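Myosin-17 (Arabidopsis thaliana, PDB 7KFL) is a plant class XI myosin motor whose globular tail, the cargo-binding domain, probably recognises the cargo that the motor moves. Local coordinates at residues Met169-Leu174 with Phe243-Ser248. Residues are numbered along the deposited sequence; the frame is centred on the assembly and turned at random.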
loop_
_atom_site.group_PDB
_atom_site.type_symbol
_atom_site.label_atom_id
_atom_site.label_comp_id
_atom_site.label_asym_id
_atom_site.label_seq_id
_atom_site.Cartn_x
_atom_site.Cartn_y
_atom_site.Cartn_z
ATOM N N MET A 169 5.260 5.037 -5.092
ATOM C CA MET A 169 6.306 4.352 -5.905
ATOM C C MET A 169 6.706 3.025 -5.247
ATOM O O MET A 169 6.864 2.035 -5.986
ATOM C CB MET A 169 7.543 5.240 -6.079
ATOM C CG MET A 169 7.373 6.273 -7.176
ATOM S SD MET A 169 8.449 7.708 -6.960
ATOM C CE MET A 169 9.960 7.106 -7.712
ATOM N N ILE A 170 6.869 3.006 -3.919
ATOM C CA ILE A 170 7.140 1.764 -3.132
ATOM C C ILE A 170 6.002 0.772 -3.406
ATOM O O ILE A 170 6.294 -0.362 -3.842
ATOM C CB ILE A 170 7.304 2.068 -1.626
ATOM C CG1 ILE A 170 8.610 2.817 -1.343
ATOM C CG2 ILE A 170 7.205 0.796 -0.795
ATOM C CD1 ILE A 170 8.713 3.390 0.058
ATOM N N ARG A 171 4.758 1.198 -3.172
ATOM C CA ARG A 171 3.530 0.377 -3.358
ATOM C C ARG A 171 3.461 -0.140 -4.800
ATOM O O ARG A 171 3.252 -1.350 -4.979
ATOM C CB ARG A 171 2.285 1.200 -3.011
ATOM C CG ARG A 171 0.963 0.509 -3.321
ATOM C CD ARG A 171 -0.185 1.497 -3.341
ATOM N NE ARG A 171 -0.073 2.429 -4.455
ATOM C CZ ARG A 171 -0.789 3.539 -4.599
ATOM N NH1 ARG A 171 -1.693 3.881 -3.695
ATOM N NH2 ARG A 171 -0.594 4.309 -5.655
ATOM N N ASP A 172 3.618 0.746 -5.786
ATOM C CA ASP A 172 3.482 0.412 -7.230
ATOM C C ASP A 172 4.640 -0.512 -7.647
ATOM O O ASP A 172 4.380 -1.449 -8.422
ATOM C CB ASP A 172 3.339 1.684 -8.079
ATOM C CG ASP A 172 2.002 2.406 -7.912
ATOM O OD1 ASP A 172 1.103 1.856 -7.232
ATOM O OD2 ASP A 172 1.864 3.520 -8.461
ATOM N N ASN A 173 5.856 -0.292 -7.131
ATOM C CA ASN A 173 7.039 -1.168 -7.376
ATOM C C ASN A 173 6.740 -2.598 -6.903
ATOM O O ASN A 173 7.103 -3.548 -7.631
ATOM C CB ASN A 173 8.308 -0.658 -6.684
ATOM C CG ASN A 173 8.997 0.471 -7.420
ATOM O OD1 ASN A 173 8.551 0.900 -8.482
ATOM N ND2 ASN A 173 10.087 0.967 -6.857
ATOM N N LEU A 174 6.121 -2.739 -5.726
ATOM C CA LEU A 174 5.721 -4.045 -5.135
ATOM C C LEU A 174 4.623 -4.682 -6.000
ATOM O O LEU A 174 4.719 -5.899 -6.250
ATOM C CB LEU A 174 5.262 -3.824 -3.688
ATOM C CG LEU A 174 4.748 -5.051 -2.934
ATOM C CD1 LEU A 174 5.673 -6.245 -3.099
ATOM C CD2 LEU A 174 4.568 -4.729 -1.460
ATOM N N PHE A 243 0.532 -2.382 2.580
ATOM C CA PHE A 243 0.207 -3.829 2.465
ATOM C C PHE A 243 -1.311 -4.013 2.334
ATOM O O PHE A 243 -1.721 -4.885 1.540
ATOM C CB PHE A 243 0.836 -4.616 3.619
ATOM C CG PHE A 243 2.323 -4.808 3.460
ATOM C CD1 PHE A 243 2.825 -5.562 2.409
ATOM C CD2 PHE A 243 3.220 -4.221 4.338
ATOM C CE1 PHE A 243 4.190 -5.730 2.243
ATOM C CE2 PHE A 243 4.586 -4.392 4.172
ATOM C CZ PHE A 243 5.068 -5.148 3.126
ATOM N N THR A 244 -2.107 -3.209 3.049
ATOM C CA THR A 244 -3.594 -3.191 2.944
ATOM C C THR A 244 -3.988 -2.854 1.500
ATOM O O THR A 244 -4.866 -3.543 0.959
ATOM C CB THR A 244 -4.229 -2.221 3.947
ATOM O OG1 THR A 244 -3.814 -2.600 5.260
ATOM C CG2 THR A 244 -5.740 -2.214 3.885
ATOM N N GLN A 245 -3.344 -1.849 0.900
ATOM C CA GLN A 245 -3.583 -1.423 -0.508
ATOM C C GLN A 245 -3.082 -2.504 -1.478
ATOM O O GLN A 245 -3.672 -2.628 -2.566
ATOM C CB GLN A 245 -2.920 -0.071 -0.787
ATOM C CG GLN A 245 -3.616 1.096 -0.101
ATOM C CD GLN A 245 -3.341 2.424 -0.766
ATOM O OE1 GLN A 245 -2.261 2.664 -1.304
ATOM N NE2 GLN A 245 -4.325 3.309 -0.727
ATOM N N ILE A 246 -2.040 -3.254 -1.106
ATOM C CA ILE A 246 -1.433 -4.325 -1.955
ATOM C C ILE A 246 -2.323 -5.575 -1.920
ATOM O O ILE A 246 -2.474 -6.212 -2.980
ATOM C CB ILE A 246 0.014 -4.619 -1.511
ATOM C CG1 ILE A 246 0.955 -3.473 -1.888
ATOM C CG2 ILE A 246 0.504 -5.949 -2.068
ATOM C CD1 ILE A 246 1.337 -3.444 -3.352
ATOM N N PHE A 247 -2.869 -5.930 -0.753
ATOM C CA PHE A 247 -3.788 -7.088 -0.588
ATOM C C PHE A 247 -5.103 -6.788 -1.320
ATOM O O PHE A 247 -5.689 -7.725 -1.903
ATOM C CB PHE A 247 -3.982 -7.439 0.890
ATOM C CG PHE A 247 -2.999 -8.459 1.410
ATOM C CD1 PHE A 247 -1.635 -8.210 1.374
ATOM C CD2 PHE A 247 -3.432 -9.670 1.928
ATOM C CE1 PHE A 247 -0.729 -9.147 1.849
ATOM C CE2 PHE A 247 -2.526 -10.606 2.404
ATOM C CZ PHE A 247 -1.176 -10.344 2.363
ATOM N N SER A 248 -5.533 -5.523 -1.305
ATOM C CA SER A 248 -6.616 -4.977 -2.169
ATOM C C SER A 248 -6.356 -5.380 -3.628
ATOM O O SER A 248 -7.260 -5.965 -4.249
ATOM C CB SER A 248 -6.739 -3.479 -2.014
ATOM O OG SER A 248 -7.045 -2.855 -3.252
#
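Arg171 and Gln245 make the polar half of a helix-helix packing contact in the largely helical globular tail, where helix 150-186 meets helix 236-260; segment 243-248 falls within the DIL domain range. The short segments run roughly parallel, their axes 10.1 Å apart at closest approach and crossing at -35°. Arg171 NH1 donates to Gln245 OE1 at 2.7 Å; the bond is nearly straight (165°), and OE1 lies in the guanidinium plane. Beyond this bond, Leu174 and Ile246 carry most of the apolar part. Ile246 CD1 sits 3.8 Å from Leu174 CG and also reaches the backbone, 3.3 Å from Arg171 O. Leu174 CG stands anti to its backbone N (chi1 177°), and from it the CD2 branch lies against Ile246 CG1 and is 3.9 Å from Phe243 CE1.

Outward from this shell, Phe243 also meets the ring of Trp283, and Tyr225 of helix 205-231 touches Leu174. Ser383 O, near the C-terminus, accepts a hydrogen bond from Gln245 NE2 and a weak one from Arg171 NH1, so it contacts both partners. An alanine in place of Arg171 would probably leave Gln245 OE1 without its NH1 donor and Asp172 without its salt-bridge mate. The salt bridge to Asp172 meets the guanidinium on its NE side, which would restrain its rotation: Arg171 NE approaches Asp172 OD1 at 3.1 Å, from above the carboxylate plane.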